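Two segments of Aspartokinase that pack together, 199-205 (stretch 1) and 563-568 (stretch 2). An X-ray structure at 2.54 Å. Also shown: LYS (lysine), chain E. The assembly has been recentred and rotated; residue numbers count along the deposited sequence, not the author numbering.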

ATOM      1  N   CYS A 199     -29.347  18.938  -6.086  1.00 34.38           N
ATOM      2  CA  CYS A 199     -28.790  18.128  -5.022  1.00 34.25           C
ATOM      3  C   CYS A 199     -29.919  17.427  -4.287  1.00 41.63           C
ATOM      4  O   CYS A 199     -29.898  16.204  -4.112  1.00 51.14           O
ATOM      5  CB  CYS A 199     -27.986  18.996  -4.046  1.00 40.49           C
ATOM      6  SG  CYS A 199     -26.453  19.669  -4.758  1.00 41.50           S
ATOM      7  N   ASP A 200     -30.913  18.201  -3.866  1.00 42.50           N
ATOM      8  CA  ASP A 200     -31.996  17.648  -3.075  1.00 42.24           C
ATOM      9  C   ASP A 200     -32.739  16.555  -3.839  1.00 54.80           C
ATOM     10  O   ASP A 200     -33.070  15.512  -3.270  1.00 24.76           O
ATOM     11  CB  ASP A 200     -32.931  18.750  -2.587  1.00 30.15           C
ATOM     12  CG  ASP A 200     -32.364  19.504  -1.406  1.00 44.91           C
ATOM     13  OD1 ASP A 200     -31.591  18.898  -0.641  1.00 46.26           O
ATOM     14  OD2 ASP A 200     -32.688  20.690  -1.226  1.00 50.69           O
ATOM     15  N   GLU A 201     -32.964  16.788  -5.128  1.00 33.91           N
ATOM     16  CA  GLU A 201     -33.605  15.802  -5.976  1.00 45.18           C
ATOM     17  C   GLU A 201     -32.727  14.581  -6.065  1.00 38.69           C
ATOM     18  O   GLU A 201     -33.210  13.463  -5.996  1.00 50.69           O
ATOM     19  CB  GLU A 201     -33.868  16.362  -7.378  1.00 40.03           C
ATOM     20  CG  GLU A 201     -34.908  17.465  -7.422  1.00 42.44           C
ATOM     21  CD  GLU A 201     -35.021  18.111  -8.782  1.00 59.37           C
ATOM     22  OE1 GLU A 201     -36.046  18.771  -9.035  1.00 55.55           O
ATOM     23  OE2 GLU A 201     -34.087  17.964  -9.592  1.00 62.67           O
ATOM     24  N   MET A 202     -31.425  14.806  -6.215  1.00 59.22           N
ATOM     25  CA  MET A 202     -30.475  13.716  -6.379  1.00 38.96           C
ATOM     26  C   MET A 202     -30.467  12.864  -5.126  1.00 50.92           C
ATOM     27  O   MET A 202     -30.354  11.641  -5.190  1.00 34.70           O
ATOM     28  CB  MET A 202     -29.080  14.265  -6.663  1.00 50.63           C
ATOM     29  CG  MET A 202     -28.026  13.202  -7.003  1.00 37.65           C
ATOM     30  SD  MET A 202     -28.382  12.296  -8.515  1.00 48.44           S
ATOM     31  CE  MET A 202     -28.739  10.659  -7.875  1.00 57.42           C
ATOM     32  N   LEU A 203     -30.594  13.523  -3.983  1.00 49.82           N
ATOM     33  CA  LEU A 203     -30.661  12.824  -2.711  1.00 33.29           C
ATOM     34  C   LEU A 203     -31.945  11.994  -2.594  1.00 46.43           C
ATOM     35  O   LEU A 203     -31.901  10.832  -2.211  1.00 36.91           O
ATOM     36  CB  LEU A 203     -30.534  13.811  -1.544  1.00 41.14           C
ATOM     37  CG  LEU A 203     -29.155  14.476  -1.374  1.00 43.39           C
ATOM     38  CD1 LEU A 203     -29.172  15.584  -0.332  1.00 23.68           C
ATOM     39  CD2 LEU A 203     -28.098  13.454  -1.001  1.00 30.27           C
ATOM     40  N   GLU A 204     -33.085  12.577  -2.940  1.00 50.38           N
ATOM     41  CA  GLU A 204     -34.337  11.830  -2.846  1.00 56.87           C
ATOM     42  C   GLU A 204     -34.390  10.711  -3.884  1.00 61.16           C
ATOM     43  O   GLU A 204     -35.104   9.732  -3.702  1.00 49.95           O
ATOM     44  CB  GLU A 204     -35.565  12.741  -2.959  1.00 42.85           C
ATOM     45  CG  GLU A 204     -35.821  13.616  -1.734  1.00 30.71           C
ATOM     46  CD  GLU A 204     -36.274  12.824  -0.504  1.00 43.77           C
ATOM     47  OE1 GLU A 204     -36.185  11.582  -0.503  1.00 38.44           O
ATOM     48  OE2 GLU A 204     -36.703  13.448   0.486  1.00 30.78           O
ATOM     49  N   LEU A 205     -33.620  10.859  -4.960  1.00 52.22           N
ATOM     50  CA  LEU A 205     -33.549   9.840  -6.008  1.00 52.14           C
ATOM     51  C   LEU A 205     -32.223   9.081  -5.930  1.00 64.10           C
ATOM     52  O   LEU A 205     -31.703   8.615  -6.942  1.00 40.46           O
ATOM     53  CB  LEU A 205     -33.720  10.465  -7.402  1.00 35.48           C
ATOM     54  CG  LEU A 205     -35.103  11.029  -7.756  1.00 54.56           C
ATOM     55  CD1 LEU A 205     -35.053  12.054  -8.900  1.00 30.98           C
ATOM     56  CD2 LEU A 205     -36.089   9.906  -8.076  1.00 44.49           C
ATOM     57  N   THR A 563     -44.653  10.666   2.247  1.00 32.37           N
ATOM     58  CA  THR A 563     -44.281  11.878   1.549  1.00 31.83           C
ATOM     59  C   THR A 563     -43.097  12.622   2.195  1.00 37.61           C
ATOM     60  O   THR A 563     -42.800  12.445   3.376  1.00 30.61           O
ATOM     61  CB  THR A 563     -45.540  12.768   1.432  1.00 32.21           C
ATOM     62  OG1 THR A 563     -45.828  13.045   0.058  1.00 45.18           O
ATOM     63  CG2 THR A 563     -45.406  14.020   2.221  1.00 15.30           C
ATOM     64  N   SER A 564     -42.380  13.396   1.390  1.00 32.29           N
ATOM     65  CA  SER A 564     -41.615  14.540   1.896  1.00 34.70           C
ATOM     66  C   SER A 564     -42.000  15.730   1.022  1.00 35.84           C
ATOM     67  O   SER A 564     -42.896  15.619   0.192  1.00 36.72           O
ATOM     68  CB  SER A 564     -40.104  14.283   1.881  1.00 35.47           C
ATOM     69  OG  SER A 564     -39.582  14.281   0.575  1.00 37.64           O
ATOM     70  N   GLU A 565     -41.358  16.872   1.190  1.00 32.59           N
ATOM     71  CA  GLU A 565     -41.724  18.021   0.355  1.00 32.29           C
ATOM     72  C   GLU A 565     -41.514  17.777  -1.142  1.00 32.15           C
ATOM     73  O   GLU A 565     -42.142  18.429  -1.965  1.00 28.57           O
ATOM     74  CB  GLU A 565     -40.969  19.285   0.776  1.00 40.88           C
ATOM     75  CG  GLU A 565     -41.106  19.657   2.250  1.00 19.48           C
ATOM     76  CD  GLU A 565     -40.236  18.808   3.138  1.00 30.77           C
ATOM     77  OE1 GLU A 565     -39.459  17.992   2.599  1.00 39.62           O
ATOM     78  OE2 GLU A 565     -40.319  18.973   4.369  1.00 26.04           O
ATOM     79  N   ILE A 566     -40.630  16.850  -1.503  1.00 34.07           N
ATOM     80  CA  ILE A 566     -40.286  16.663  -2.915  1.00 27.00           C
ATOM     81  C   ILE A 566     -40.325  15.209  -3.382  1.00 37.95           C
ATOM     82  O   ILE A 566     -39.989  14.912  -4.525  1.00 50.00           O
ATOM     83  CB  ILE A 566     -38.888  17.293  -3.266  1.00 47.40           C
ATOM     84  CG1 ILE A 566     -37.735  16.454  -2.711  1.00 47.79           C
ATOM     85  CG2 ILE A 566     -38.787  18.731  -2.746  1.00 24.38           C
ATOM     86  CD1 ILE A 566     -36.362  17.021  -3.057  1.00 23.24           C
ATOM     87  N   LYS A 567     -40.731  14.309  -2.494  1.00 34.41           N
ATOM     88  CA  LYS A 567     -40.864  12.891  -2.837  1.00 43.49           C
ATOM     89  C   LYS A 567     -42.223  12.362  -2.419  1.00 37.24           C
ATOM     90  O   LYS A 567     -42.638  12.563  -1.281  1.00 40.61           O
ATOM     91  CB  LYS A 567     -39.783  12.045  -2.161  1.00 27.98           C
ATOM     92  CG  LYS A 567     -39.765  10.599  -2.636  1.00 38.92           C
ATOM     93  CD  LYS A 567     -38.601   9.792  -2.025  1.00 41.09           C
ATOM     94  CE  LYS A 567     -38.248   8.571  -2.889  1.00 26.59           C
ATOM     95  NZ  LYS A 567     -37.466   7.573  -2.126  1.00 51.74           N
ATOM     96  N   ILE A 568     -42.915  11.709  -3.349  1.00 29.30           N
ATOM     97  CA  ILE A 568     -44.111  10.932  -3.033  1.00 38.09           C
ATOM     98  C   ILE A 568     -43.838   9.465  -3.344  1.00 41.80           C
ATOM     99  O   ILE A 568     -43.388   9.136  -4.441  1.00 34.00           O
ATOM    100  CB  ILE A 568     -45.366  11.395  -3.811  1.00 43.07           C
ATOM    101  CG1 ILE A 568     -45.633  12.885  -3.593  1.00 43.97           C
ATOM    102  CG2 ILE A 568     -46.578  10.607  -3.355  1.00 33.02           C
ATOM    103  CD1 ILE A 568     -46.359  13.544  -4.751  1.00 35.88           C
TER
HETATM  104  N   LYS E 603     -47.478  19.950  -3.020  1.00 21.76           N
HETATM  105  CA  LYS E 603     -47.817  18.941  -4.014  1.00 35.84           C
HETATM  106  C   LYS E 603     -49.339  18.881  -4.200  1.00 51.63           C
HETATM  107  O   LYS E 603     -50.097  19.574  -3.503  1.00 31.17           O
HETATM  108  CB  LYS E 603     -47.247  17.569  -3.629  1.00 32.33           C
HETATM  109  CG  LYS E 603     -47.657  17.056  -2.230  1.00 25.28           C
HETATM  110  CD  LYS E 603     -47.035  15.674  -1.940  1.00 39.93           C
HETATM  111  CE  LYS E 603     -45.554  15.779  -1.581  1.00 25.09           C
HETATM  112  NZ  LYS E 603     -45.350  16.745  -0.444  1.00 35.58           N
HETATM  113  OXT LYS E 603     -49.844  18.161  -5.066  1.00 29.33           O

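The contact is small, burying 259 Å² in all, and joins the end of a helix to a loop and the start of a strand far along the same chain. Glu-204, the last helical residue of stretch 1, is at its centre. It has the largest covered area of any residue here and touches Ser-564, Ile-566 and Lys-567.

One hydrogen bond crosses between the stretches. Ser-564 OG donates to Glu-204 OE2 at 3.0 Å. Both side chains leave their backbones toward the opposite stretch, and Glu-204 bends at chi1 and chi2, both m. Its two carboxylate oxygens are also hydrogen-bonded elsewhere in the structure, so the buried acid is well satisfied.

The same serine oxygen also serves its own loop. Ile-566 N donates to Ser-564 OG at 3.5 Å and Lys-567 N donates to Ser-564 OG at 3.3 Å, both weak bonds. The turn is further closed by a backbone bond from Ser-564 N to Lys-567 O, 2.8 Å. Ser-564 OG thus links the local fold of the loop to the helix end.

The charged pair is looser. Glu-204 OE1 lies 4.5 Å from Lys-567 NZ, too far for a salt bridge. The closer approach is to the aliphatic part of the lysine, with Glu-204 OE1 3.4 Å from Lys-567 CD. The lysine chain is extended, with all four chi angles t, and runs past the carboxylate.

Apolar packing centres on Ile-566, which points toward the helix. Ile-566 CG1 is 3.6 Å from Glu-204 CG, so the methylene part of the glutamate packs against it while the acid group reaches the serine. Ile-566 CD1 extends to the preceding turn of the helix, 3.6 Å from Asp-200 O and 3.9 Å from Asp-200 CB. Ile-566 CD1 is also 4.0 Å from Glu-201 N. Asp-200 O is already the acceptor for Glu-204 N at 3.0 Å, so the methyl group lies beside a backbone oxygen that is engaged within the helix.

The bound lysine meets stretch 2. The ligand NZ donates a hydrogen bond to Ser-564 O at 2.8 Å. The ligand CE lies 3.2 Å from Thr-563 OG1 and 3.5 Å from Ile-568 CG1. Ser-564 therefore takes part in both contacts: its backbone oxygen binds the ligand, and its side-chain oxygen binds Glu-204.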